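Local structure of P35 antigen (Borrelia burgdorferi, 4ALY) at residues 75-79 with 203-207; 82-86 with 210-214; 156-162 with 241-245. The protein is an outer surface lipoprotein of the Lyme disease spirochaete that is critical for infection after a tick bite, though its molecular role is unclear. All coordinates share one frame; numbering follows the deposited sequence.

Contact 1: residues 75-79 with 203-207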
ATOM      1  N   LEU A  75     -10.121  12.182 -20.841  1.00 38.90           N
ATOM      2  CA  LEU A  75      -8.987  12.028 -19.942  1.00 37.66           C
ATOM      3  C   LEU A  75      -9.240  12.688 -18.609  1.00 39.93           C
ATOM      4  O   LEU A  75      -8.953  12.077 -17.601  1.00 43.53           O
ATOM      5  CB  LEU A  75      -7.701  12.609 -20.504  1.00 35.96           C
ATOM      6  CG  LEU A  75      -6.642  11.741 -21.176  1.00 38.41           C
ATOM      7  CD1 LEU A  75      -5.547  12.653 -21.690  1.00 38.27           C
ATOM      8  CD2 LEU A  75      -6.014  10.725 -20.253  1.00 39.08           C
ATOM      9  N   ILE A  76      -9.740  13.926 -18.604  1.00 38.67           N
ATOM     10  CA  ILE A  76     -10.052  14.641 -17.355  1.00 39.42           C
ATOM     11  C   ILE A  76     -11.011  13.749 -16.576  1.00 40.72           C
ATOM     12  O   ILE A  76     -10.704  13.306 -15.484  1.00 39.17           O
ATOM     13  CB  ILE A  76     -10.776  16.007 -17.567  1.00 37.48           C
ATOM     14  CG1 ILE A  76     -10.252  16.809 -18.788  1.00 40.94           C
ATOM     15  CG2 ILE A  76     -10.776  16.839 -16.297  1.00 39.79           C
ATOM     16  CD1 ILE A  76      -9.021  17.663 -18.604  1.00 32.65           C
ATOM     17  N   GLN A  77     -12.183  13.517 -17.159  1.00 45.74           N
ATOM     18  CA  GLN A  77     -13.211  12.648 -16.606  1.00 48.13           C
ATOM     19  C   GLN A  77     -12.663  11.334 -16.029  1.00 43.86           C
ATOM     20  O   GLN A  77     -12.986  11.025 -14.921  1.00 39.24           O
ATOM     21  CB  GLN A  77     -14.310  12.359 -17.645  1.00 51.57           C
ATOM     22  CG  GLN A  77     -15.562  13.210 -17.505  1.00 53.76           C
ATOM     23  CD  GLN A  77     -16.455  12.775 -16.346  1.00 62.26           C
ATOM     24  OE1 GLN A  77     -16.708  13.555 -15.431  1.00 64.00           O
ATOM     25  NE2 GLN A  77     -16.935  11.522 -16.377  1.00 64.59           N
ATOM     26  N   LYS A  78     -11.843  10.587 -16.771  1.00 42.95           N
ATOM     27  CA  LYS A  78     -11.326   9.292 -16.306  1.00 39.67           C
ATOM     28  C   LYS A  78     -10.364   9.455 -15.147  1.00 41.59           C
ATOM     29  O   LYS A  78     -10.419   8.696 -14.197  1.00 47.92           O
ATOM     30  CB  LYS A  78     -10.590   8.562 -17.405  1.00 41.82           C
ATOM     31  CG  LYS A  78     -11.390   7.574 -18.217  1.00 45.58           C
ATOM     32  CD  LYS A  78     -10.483   7.117 -19.353  1.00 53.79           C
ATOM     33  CE  LYS A  78     -11.241   6.347 -20.427  1.00 55.33           C
ATOM     34  NZ  LYS A  78     -11.679   5.025 -19.888  1.00 59.82           N
ATOM     35  N   ILE A  79      -9.486  10.445 -15.228  1.00 37.23           N
ATOM     36  CA  ILE A  79      -8.636  10.848 -14.112  1.00 36.19           C
ATOM     37  C   ILE A  79      -9.406  11.289 -12.850  1.00 40.43           C
ATOM     38  O   ILE A  79      -9.031  10.942 -11.714  1.00 35.24           O
ATOM     39  CB  ILE A  79      -7.716  11.979 -14.557  1.00 34.01           C
ATOM     40  CG1 ILE A  79      -6.630  11.426 -15.494  1.00 30.58           C
ATOM     41  CG2 ILE A  79      -7.147  12.764 -13.355  1.00 33.08           C
ATOM     42  CD1 ILE A  79      -6.050  12.522 -16.378  1.00 31.46           C
ATOM     43  N   LEU A 203      -1.697  15.541 -18.738  1.00 32.10           N
ATOM     44  CA  LEU A 203      -2.909  14.708 -18.574  1.00 31.50           C
ATOM     45  C   LEU A 203      -2.703  13.224 -18.875  1.00 32.76           C
ATOM     46  O   LEU A 203      -3.306  12.382 -18.223  1.00 36.20           O
ATOM     47  CB  LEU A 203      -4.091  15.249 -19.361  1.00 31.10           C
ATOM     48  CG  LEU A 203      -4.552  16.669 -19.035  1.00 33.82           C
ATOM     49  CD1 LEU A 203      -5.666  17.091 -19.977  1.00 32.17           C
ATOM     50  CD2 LEU A 203      -5.031  16.818 -17.599  1.00 33.89           C
ATOM     51  N   GLU A 204      -1.822  12.889 -19.808  1.00 31.49           N
ATOM     52  CA  GLU A 204      -1.553  11.463 -20.109  1.00 35.63           C
ATOM     53  C   GLU A 204      -0.718  10.789 -19.036  1.00 32.07           C
ATOM     54  O   GLU A 204      -0.954   9.632 -18.693  1.00 28.86           O
ATOM     55  CB  GLU A 204      -0.818  11.275 -21.478  1.00 37.24           C
ATOM     56  CG  GLU A 204      -1.724  11.348 -22.689  1.00 43.67           C
ATOM     57  CD  GLU A 204      -2.766  10.250 -22.705  1.00 50.67           C
ATOM     58  OE1 GLU A 204      -2.660   9.296 -21.901  1.00 60.06           O
ATOM     59  OE2 GLU A 204      -3.704  10.341 -23.520  1.00 55.07           O
ATOM     60  N   THR A 205       0.304  11.509 -18.578  1.00 30.02           N
ATOM     61  CA  THR A 205       1.241  10.972 -17.643  1.00 34.33           C
ATOM     62  C   THR A 205       0.511  10.739 -16.319  1.00 36.77           C
ATOM     63  O   THR A 205       0.575   9.639 -15.722  1.00 35.68           O
ATOM     64  CB  THR A 205       2.446  11.907 -17.471  1.00 35.12           C
ATOM     65  OG1 THR A 205       3.306  11.725 -18.591  1.00 35.22           O
ATOM     66  CG2 THR A 205       3.251  11.554 -16.183  1.00 35.18           C
ATOM     67  N   LEU A 206      -0.257  11.731 -15.898  1.00 36.60           N
ATOM     68  CA  LEU A 206      -0.921  11.564 -14.620  1.00 38.84           C
ATOM     69  C   LEU A 206      -1.946  10.432 -14.697  1.00 35.21           C
ATOM     70  O   LEU A 206      -2.061   9.592 -13.788  1.00 33.54           O
ATOM     71  CB  LEU A 206      -1.342  12.920 -13.986  1.00 37.95           C
ATOM     72  CG  LEU A 206      -2.700  13.574 -13.990  1.00 40.11           C
ATOM     73  CD1 LEU A 206      -2.604  15.084 -14.198  1.00 34.28           C
ATOM     74  CD2 LEU A 206      -3.532  12.925 -15.062  1.00 47.97           C
ATOM     75  N   TYR A 207      -2.546  10.293 -15.864  1.00 36.69           N
ATOM     76  CA  TYR A 207      -3.398   9.150 -16.104  1.00 34.32           C
ATOM     77  C   TYR A 207      -2.612   7.826 -16.197  1.00 34.60           C
ATOM     78  O   TYR A 207      -3.047   6.788 -15.660  1.00 33.31           O
ATOM     79  CB  TYR A 207      -4.250   9.378 -17.327  1.00 33.71           C
ATOM     80  CG  TYR A 207      -5.013   8.141 -17.665  1.00 38.26           C
ATOM     81  CD1 TYR A 207      -6.227   7.806 -17.003  1.00 40.37           C
ATOM     82  CD2 TYR A 207      -4.496   7.254 -18.582  1.00 34.22           C
ATOM     83  CE1 TYR A 207      -6.902   6.627 -17.323  1.00 37.99           C
ATOM     84  CE2 TYR A 207      -5.148   6.100 -18.887  1.00 36.82           C
ATOM     85  CZ  TYR A 207      -6.328   5.790 -18.273  1.00 37.18           C
ATOM     86  OH  TYR A 207      -6.871   4.606 -18.662  1.00 40.86           O
TER
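Leu75 and Ile79 face Leu203 and Tyr207 across two helical segments that run nearly parallel, their axes 25° apart and 10.1 Å from each other at closest approach. This is helix-helix packing within the all-helical fold of a PFam54_60 protein: helix 70-95 lies against helix 200-233, with Leu75 in register with Leu203 and Ile79 with Tyr207. Ile79 CA and Tyr207 CA, the nearer of the two register pairs, are 5.9 Å apart.

Leu75 divides its two methyl groups between different neighbours. Leu75 CD1 rests on Leu203 CB at 3.8 Å and also meets the carboxylate of Glu204, whose chain is bent at chi2 (-63°) and thereby curls back from a CB that points away from helix 70-95. The Glu204 carboxylate has a long, weak ion pair with Lys200, one turn earlier on its own helix. Leu75 CD2 turns to Tyr207, where it touches Tyr207 CB at 3.7 Å and lies obliquely to the ring.

Farther round the interface, Ile76 reaches across with its delta methyl alone: Ile76 CD1 comes to 3.7 Å from Leu203 CD1, although its CB is directed away. Leu195, in a loop, touches both Ile76 and Ile79, while Ile188 touches Ile79 and Leu206, so helix 163-189 also packs against the apolar residues here. On the flank where Lys78 is exposed, its aliphatic chain lies obliquely to the tyrosine ring, with Lys78 CD 4.1 Å from Tyr207 CE1. Ile79 places CG1 beside its backbone N (chi1 -73°), which brings that methylene to the edge of the Tyr207 ring, near the ring plane, and to 3.6 Å from Tyr207 CB.

Contact 2: residues 82-86 with 210-214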
ATOM      1  N   ARG A  82     -11.100   7.990 -11.383  1.00 35.98           N
ATOM      2  CA  ARG A  82     -10.032   7.309 -10.682  1.00 33.47           C
ATOM      3  C   ARG A  82      -9.627   7.976  -9.334  1.00 34.03           C
ATOM      4  O   ARG A  82      -9.606   7.283  -8.309  1.00 31.99           O
ATOM      5  CB  ARG A  82      -8.842   6.997 -11.602  1.00 33.61           C
ATOM      6  CG  ARG A  82      -9.049   5.719 -12.425  1.00 39.24           C
ATOM      7  CD  ARG A  82      -7.971   5.433 -13.495  1.00 45.43           C
ATOM      8  NE  ARG A  82      -6.974   4.441 -13.036  1.00 60.30           N
ATOM      9  CZ  ARG A  82      -6.732   3.259 -13.614  1.00 59.70           C
ATOM     10  NH1 ARG A  82      -7.400   2.918 -14.709  1.00 58.84           N
ATOM     11  NH2 ARG A  82      -5.814   2.430 -13.108  1.00 50.26           N
ATOM     12  N   SER A  83      -9.412   9.294  -9.316  1.00 32.14           N
ATOM     13  CA  SER A  83      -9.135  10.069  -8.058  1.00 34.95           C
ATOM     14  C   SER A  83     -10.306  10.126  -7.058  1.00 39.23           C
ATOM     15  O   SER A  83     -10.117  10.111  -5.829  1.00 40.21           O
ATOM     16  CB  SER A  83      -8.736  11.533  -8.345  1.00 32.47           C
ATOM     17  OG  SER A  83      -7.574  11.620  -9.128  1.00 33.45           O
ATOM     18  N   GLU A  84     -11.517  10.223  -7.588  1.00 40.14           N
ATOM     19  CA  GLU A  84     -12.701  10.256  -6.756  1.00 35.94           C
ATOM     20  C   GLU A  84     -12.831   8.891  -6.131  1.00 32.41           C
ATOM     21  O   GLU A  84     -12.930   8.822  -4.927  1.00 29.15           O
ATOM     22  CB  GLU A  84     -13.966  10.596  -7.560  1.00 39.77           C
ATOM     23  CG  GLU A  84     -15.060  11.198  -6.720  1.00 45.14           C
ATOM     24  CD  GLU A  84     -14.669  12.551  -6.145  1.00 51.53           C
ATOM     25  OE1 GLU A  84     -14.316  13.447  -6.951  1.00 51.60           O
ATOM     26  OE2 GLU A  84     -14.734  12.718  -4.896  1.00 49.50           O
ATOM     27  N   ASN A  85     -12.804   7.826  -6.941  1.00 29.88           N
ATOM     28  CA  ASN A  85     -12.935   6.448  -6.451  1.00 31.03           C
ATOM     29  C   ASN A  85     -11.951   6.066  -5.288  1.00 34.22           C
ATOM     30  O   ASN A  85     -12.369   5.447  -4.284  1.00 31.83           O
ATOM     31  CB  ASN A  85     -12.903   5.463  -7.601  1.00 31.75           C
ATOM     32  CG  ASN A  85     -13.213   4.042  -7.180  1.00 38.71           C
ATOM     33  OD1 ASN A  85     -14.237   3.763  -6.533  1.00 45.40           O
ATOM     34  ND2 ASN A  85     -12.340   3.109  -7.567  1.00 41.63           N
ATOM     35  N   ILE A  86     -10.708   6.557  -5.355  1.00 28.97           N
ATOM     36  CA  ILE A  86      -9.738   6.258  -4.341  1.00 25.48           C
ATOM     37  C   ILE A  86     -10.030   6.959  -3.036  1.00 27.31           C
ATOM     38  O   ILE A  86      -9.912   6.343  -1.959  1.00 30.72           O
ATOM     39  CB  ILE A  86      -8.316   6.495  -4.865  1.00 25.36           C
ATOM     40  CG1 ILE A  86      -7.976   5.339  -5.812  1.00 22.94           C
ATOM     41  CG2 ILE A  86      -7.286   6.616  -3.744  1.00 21.85           C
ATOM     42  CD1 ILE A  86      -6.771   5.638  -6.674  1.00 27.63           C
ATOM     43  N   PHE A 210      -1.561   6.625 -12.658  1.00 30.64           N
ATOM     44  CA  PHE A 210      -2.576   5.752 -12.046  1.00 28.77           C
ATOM     45  C   PHE A 210      -2.431   4.312 -12.433  1.00 28.86           C
ATOM     46  O   PHE A 210      -2.595   3.429 -11.602  1.00 30.00           O
ATOM     47  CB  PHE A 210      -4.026   6.218 -12.293  1.00 24.22           C
ATOM     48  CG  PHE A 210      -4.453   7.273 -11.337  1.00 24.14           C
ATOM     49  CD1 PHE A 210      -4.218   7.090  -9.942  1.00 23.84           C
ATOM     50  CD2 PHE A 210      -5.004   8.472 -11.782  1.00 22.21           C
ATOM     51  CE1 PHE A 210      -4.565   8.073  -9.006  1.00 22.63           C
ATOM     52  CE2 PHE A 210      -5.336   9.467 -10.864  1.00 23.03           C
ATOM     53  CZ  PHE A 210      -5.128   9.276  -9.479  1.00 25.00           C
ATOM     54  N   GLU A 211      -2.104   4.082 -13.688  1.00 30.35           N
ATOM     55  CA  GLU A 211      -1.912   2.735 -14.187  1.00 29.47           C
ATOM     56  C   GLU A 211      -0.761   1.988 -13.589  1.00 28.20           C
ATOM     57  O   GLU A 211      -0.855   0.774 -13.381  1.00 32.74           O
ATOM     58  CB  GLU A 211      -1.727   2.784 -15.690  1.00 33.51           C
ATOM     59  CG  GLU A 211      -2.871   2.104 -16.409  1.00 41.76           C
ATOM     60  CD  GLU A 211      -3.225   2.757 -17.732  1.00 44.50           C
ATOM     61  OE1 GLU A 211      -2.418   3.533 -18.305  1.00 47.36           O
ATOM     62  OE2 GLU A 211      -4.345   2.482 -18.196  1.00 49.60           O
ATOM     63  N   LYS A 212       0.349   2.674 -13.358  1.00 28.46           N
ATOM     64  CA  LYS A 212       1.490   2.024 -12.736  1.00 32.37           C
ATOM     65  C   LYS A 212       1.211   1.769 -11.260  1.00 30.18           C
ATOM     66  O   LYS A 212       1.499   0.695 -10.739  1.00 30.22           O
ATOM     67  CB  LYS A 212       2.781   2.811 -12.971  1.00 36.46           C
ATOM     68  CG  LYS A 212       3.350   2.506 -14.347  1.00 41.28           C
ATOM     69  CD  LYS A 212       4.159   3.674 -14.864  1.00 44.37           C
ATOM     70  CE  LYS A 212       3.836   3.989 -16.311  1.00 42.85           C
ATOM     71  NZ  LYS A 212       4.354   5.363 -16.443  1.00 38.91           N
ATOM     72  N   LEU A 213       0.606   2.751 -10.619  1.00 28.95           N
ATOM     73  CA  LEU A 213       0.131   2.575  -9.273  1.00 30.48           C
ATOM     74  C   LEU A 213      -0.747   1.345  -9.092  1.00 29.15           C
ATOM     75  O   LEU A 213      -0.474   0.562  -8.171  1.00 25.42           O
ATOM     76  CB  LEU A 213      -0.590   3.826  -8.821  1.00 29.28           C
ATOM     77  CG  LEU A 213       0.055   4.683  -7.733  1.00 27.25           C
ATOM     78  CD1 LEU A 213       1.534   4.477  -7.466  1.00 23.01           C
ATOM     79  CD2 LEU A 213      -0.366   6.143  -7.912  1.00 27.82           C
ATOM     80  N   THR A 214      -1.757   1.162  -9.976  1.00 28.68           N
ATOM     81  CA  THR A 214      -2.672  -0.007  -9.976  1.00 26.93           C
ATOM     82  C   THR A 214      -1.859  -1.277 -10.165  1.00 32.22           C
ATOM     83  O   THR A 214      -2.147  -2.324  -9.590  1.00 36.38           O
ATOM     84  CB  THR A 214      -3.721   0.096 -11.109  1.00 28.36           C
ATOM     85  OG1 THR A 214      -4.692   1.100 -10.761  1.00 28.39           O
ATOM     86  CG2 THR A 214      -4.458  -1.276 -11.377  1.00 23.68           C
TER
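Phe210 projects toward helix 70-95 and is met there by Arg82, Ser83 and Ile86. Arg82 CB lies over one face of the ring, 4.1 Å above its plane and offset toward the rim. From there the arginine runs past the phenylalanine in the opposite direction, bringing Arg82 NE to 3.5 Å from Phe210 CB; guanidinium and ring planes are 30° apart. Ser83 OG approaches the ring edge near its plane, 3.4 Å from Phe210 CZ, and Ile86 CD1 sits obliquely at 4.0 Å from Phe210 CE1.

The contact belongs to the helical bundle: the axes of the two segments are 12.7 Å apart and inclined by 40°, so side chains do the bridging. Arg82 spans much of that distance with a chain bent at chi3 (99°), which directs NH2 to 2.9 Å from Thr214 OG1, at the edge of the guanidinium. Thr214 OG1 itself makes a weak hydrogen bond to Phe210 O, one turn back.

In the outer shell, Ser83 OG is hydrogen-bonded to Ile79 O, which positions the hydroxyl beside the aromatic edge. Helix 163-189 backs this side, with Ile188 against Ser83 and both Glu182 and Ser185 against Ile86.

Contact 3: residues 156-162 with 241-245. With SO4 (sulfate ion), chain C.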
ATOM      1  N   LEU A 156       6.612 -15.298  11.561  1.00 17.17           N
ATOM      2  CA  LEU A 156       7.901 -14.674  11.316  1.00 16.76           C
ATOM      3  C   LEU A 156       8.203 -13.553  12.305  1.00 17.12           C
ATOM      4  O   LEU A 156       9.331 -13.409  12.757  1.00 18.37           O
ATOM      5  CB  LEU A 156       7.939 -14.065   9.920  1.00 15.26           C
ATOM      6  CG  LEU A 156       8.028 -14.987   8.724  1.00 14.78           C
ATOM      7  CD1 LEU A 156       7.814 -14.235   7.399  1.00 12.70           C
ATOM      8  CD2 LEU A 156       9.360 -15.788   8.767  1.00 14.94           C
ATOM      9  N   SER A 157       7.223 -12.728  12.621  1.00 16.38           N
ATOM     10  CA  SER A 157       7.474 -11.601  13.504  1.00 16.00           C
ATOM     11  C   SER A 157       7.856 -12.071  14.946  1.00 16.37           C
ATOM     12  O   SER A 157       8.559 -11.379  15.700  1.00 14.79           O
ATOM     13  CB  SER A 157       6.265 -10.665  13.484  1.00 16.69           C
ATOM     14  OG  SER A 157       6.477  -9.478  14.271  1.00 18.00           O
ATOM     15  N   GLN A 158       7.423 -13.280  15.315  1.00 18.48           N
ATOM     16  CA  GLN A 158       7.849 -13.908  16.583  1.00 18.68           C
ATOM     17  C   GLN A 158       9.381 -14.189  16.673  1.00 19.31           C
ATOM     18  O   GLN A 158       9.919 -14.588  17.727  1.00 19.07           O
ATOM     19  CB  GLN A 158       7.014 -15.179  16.805  1.00 20.45           C
ATOM     20  CG  GLN A 158       5.570 -14.871  17.207  1.00 23.61           C
ATOM     21  CD  GLN A 158       4.721 -16.092  17.486  1.00 25.45           C
ATOM     22  OE1 GLN A 158       4.281 -16.791  16.575  1.00 30.89           O
ATOM     23  NE2 GLN A 158       4.453 -16.334  18.737  1.00 26.82           N
ATOM     24  N   ASP A 159      10.079 -13.997  15.560  1.00 18.79           N
ATOM     25  CA  ASP A 159      11.495 -14.200  15.518  1.00 19.55           C
ATOM     26  C   ASP A 159      12.117 -12.871  15.130  1.00 19.08           C
ATOM     27  O   ASP A 159      11.898 -12.390  14.013  1.00 20.31           O
ATOM     28  CB  ASP A 159      11.827 -15.294  14.485  1.00 19.45           C
ATOM     29  CG  ASP A 159      13.329 -15.704  14.472  1.00 21.63           C
ATOM     30  OD1 ASP A 159      14.227 -14.894  14.703  1.00 23.27           O
ATOM     31  OD2 ASP A 159      13.631 -16.858  14.149  1.00 26.59           O
ATOM     32  N   SER A 160      12.901 -12.303  16.038  1.00 19.07           N
ATOM     33  CA  SER A 160      13.512 -10.975  15.857  1.00 19.79           C
ATOM     34  C   SER A 160      14.432 -10.913  14.704  1.00 19.85           C
ATOM     35  O   SER A 160      14.646  -9.802  14.230  1.00 19.85           O
ATOM     36  CB  SER A 160      14.406 -10.565  17.048  1.00 21.69           C
ATOM     37  OG  SER A 160      13.978 -11.207  18.228  1.00 26.92           O
ATOM     38  N   ASN A 161      15.058 -12.028  14.263  1.00 19.26           N
ATOM     39  CA  ASN A 161      15.799 -11.923  12.982  1.00 21.02           C
ATOM     40  C   ASN A 161      14.921 -11.773  11.795  1.00 21.45           C
ATOM     41  O   ASN A 161      15.389 -11.299  10.752  1.00 21.95           O
ATOM     42  CB  ASN A 161      16.656 -13.123  12.681  1.00 25.55           C
ATOM     43  CG  ASN A 161      17.665 -13.275  13.678  1.00 27.27           C
ATOM     44  OD1 ASN A 161      17.466 -14.030  14.651  1.00 28.29           O
ATOM     45  ND2 ASN A 161      18.664 -12.393  13.606  1.00 27.48           N
ATOM     46  N   TYR A 162      13.663 -12.210  11.902  1.00 20.44           N
ATOM     47  CA  TYR A 162      12.787 -12.099  10.696  1.00 20.27           C
ATOM     48  C   TYR A 162      11.777 -10.955  10.782  1.00 18.98           C
ATOM     49  O   TYR A 162      11.082 -10.689   9.839  1.00 19.15           O
ATOM     50  CB  TYR A 162      12.100 -13.415  10.459  1.00 17.84           C
ATOM     51  CG  TYR A 162      13.075 -14.538  10.358  1.00 18.32           C
ATOM     52  CD1 TYR A 162      14.294 -14.380   9.671  1.00 19.05           C
ATOM     53  CD2 TYR A 162      12.816 -15.748  10.955  1.00 17.88           C
ATOM     54  CE1 TYR A 162      15.177 -15.419   9.567  1.00 17.66           C
ATOM     55  CE2 TYR A 162      13.708 -16.782  10.895  1.00 17.11           C
ATOM     56  CZ  TYR A 162      14.872 -16.611  10.184  1.00 18.36           C
ATOM     57  OH  TYR A 162      15.733 -17.682  10.064  1.00 20.39           O
ATOM     58  N   VAL A 241      10.181 -21.777  10.460  1.00 21.59           N
ATOM     59  CA  VAL A 241      10.160 -20.347  10.233  1.00 21.97           C
ATOM     60  C   VAL A 241      11.280 -19.823   9.314  1.00 22.28           C
ATOM     61  O   VAL A 241      11.057 -18.872   8.582  1.00 22.75           O
ATOM     62  CB  VAL A 241      10.040 -19.600  11.576  1.00 26.45           C
ATOM     63  CG1 VAL A 241      11.209 -19.891  12.498  1.00 21.44           C
ATOM     64  CG2 VAL A 241       9.860 -18.106  11.327  1.00 29.10           C
ATOM     65  N   SER A 242      12.450 -20.473   9.276  1.00 22.61           N
ATOM     66  CA  SER A 242      13.492 -20.074   8.312  1.00 22.55           C
ATOM     67  C   SER A 242      13.040 -20.265   6.908  1.00 21.36           C
ATOM     68  O   SER A 242      13.354 -19.437   6.060  1.00 23.41           O
ATOM     69  CB  SER A 242      14.809 -20.845   8.497  1.00 25.91           C
ATOM     70  OG  SER A 242      15.555 -20.233   9.550  1.00 33.97           O
ATOM     71  N   LYS A 243      12.360 -21.376   6.618  1.00 21.04           N
ATOM     72  CA  LYS A 243      11.934 -21.649   5.236  1.00 19.96           C
ATOM     73  C   LYS A 243      10.845 -20.619   4.979  1.00 18.71           C
ATOM     74  O   LYS A 243      10.842 -20.012   3.941  1.00 16.54           O
ATOM     75  CB  LYS A 243      11.380 -23.068   5.067  1.00 24.32           C
ATOM     76  CG  LYS A 243      12.351 -24.177   5.414  1.00 26.60           C
ATOM     77  CD  LYS A 243      12.115 -25.401   4.545  1.00 35.22           C
ATOM     78  CE  LYS A 243      13.386 -26.252   4.356  1.00 39.05           C
ATOM     79  NZ  LYS A 243      13.428 -27.331   5.372  1.00 36.44           N
ATOM     80  N   LEU A 244      10.010 -20.337   6.002  1.00 17.12           N
ATOM     81  CA  LEU A 244       8.939 -19.369   5.843  1.00 16.15           C
ATOM     82  C   LEU A 244       9.596 -18.034   5.480  1.00 17.03           C
ATOM     83  O   LEU A 244       9.202 -17.396   4.489  1.00 14.52           O
ATOM     84  CB  LEU A 244       8.000 -19.291   7.054  1.00 14.40           C
ATOM     85  CG  LEU A 244       6.890 -18.236   6.885  1.00 15.21           C
ATOM     86  CD1 LEU A 244       6.085 -18.468   5.572  1.00 14.76           C
ATOM     87  CD2 LEU A 244       5.964 -18.064   8.106  1.00 13.51           C
ATOM     88  N   ASN A 245      10.609 -17.632   6.266  1.00 17.85           N
ATOM     89  CA  ASN A 245      11.381 -16.441   5.937  1.00 19.24           C
ATOM     90  C   ASN A 245      11.918 -16.412   4.481  1.00 20.29           C
ATOM     91  O   ASN A 245      11.792 -15.398   3.800  1.00 22.08           O
ATOM     92  CB  ASN A 245      12.540 -16.249   6.923  1.00 19.94           C
ATOM     93  CG  ASN A 245      13.350 -15.019   6.598  1.00 20.29           C
ATOM     94  OD1 ASN A 245      12.854 -13.905   6.723  1.00 18.30           O
ATOM     95  ND2 ASN A 245      14.604 -15.221   6.132  1.00 20.65           N
TER
HETATM   96  S   SO4 C1303      17.124 -12.369   4.973  1.00 25.68           S
HETATM   97  O1  SO4 C1303      16.554 -11.065   5.333  1.00 28.20           O
HETATM   98  O2  SO4 C1303      18.477 -12.009   4.589  1.00 25.41           O
HETATM   99  O3  SO4 C1303      16.476 -13.074   3.840  1.00 24.10           O
HETATM  100  O4  SO4 C1303      17.018 -13.218   6.206  1.00 28.04           O
HETATM  101  O   HOH W   1      10.229 -12.374   7.722  1.00 37.18           O
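Tyr162 leans its ring against Asn245. From Tyr162 CB, 3.8 Å from Asn245 OD1, the side chain sets out with CG beside the backbone N (chi1 -55°), which carries the ring toward helix 241-250. Tyr162 CD1 meets the carboxamide carbon, Asn245 CG, at 3.3 Å, and CE1 faces Asn245 ND2. Ring and amide planes are 18° apart and stacked, while Asn245 CB makes a CH-pi contact over the centre of the Tyr162 ring, 3.7 Å from the centroid and 9° off the normal. On the other rim, CD2 touches Val241 CG2; Asn161 CB covers the opposite face, offset toward the rim. At the tip, Tyr162 OH and Ser242 OG share a 2.6 Å hydrogen bond in which either may donate.

Between helix 143-157 and helix 163-189 the chain makes an Asx turn, in which Asp159 OD1 accepts from Asn161 N. The contact thus joins a turn between two helices to the first turn of helix 241-250. Next to the aromatic contact, Leu156 CD2 packs 3.5 Å from Val241 CG2, and Leu156 CG meets Leu244 CD2.

Both ends of the Asn245 amide are engaged. A water donates to OD1 and to Tyr162 O, and Asn245 ND2 donates, at 3.1 Å, to O4 of a sulfate ion, probably taken up from the crystallisation liquor.

Contacts 1 and 2 are successive parts of one interface, since both pair helix 70-95 with helix 200-233; their centres are 10 Å apart. They touch directly where Tyr207 CE1 packs 4.2 Å from Arg82 CD, and again where Ile79 O lies 4.1 Å from Phe210 CE2. The interface opens from contact 1 to contact 2: the segment axes go from 10.1 to 12.7 Å apart. Contact 3 lies on the opposite side of the chain's centre, its centre about 43 Å from that of contact 1 and 34 Å from that of contact 2. Helix 163-189 borders all three, and the bound sulfate belongs to contact 3.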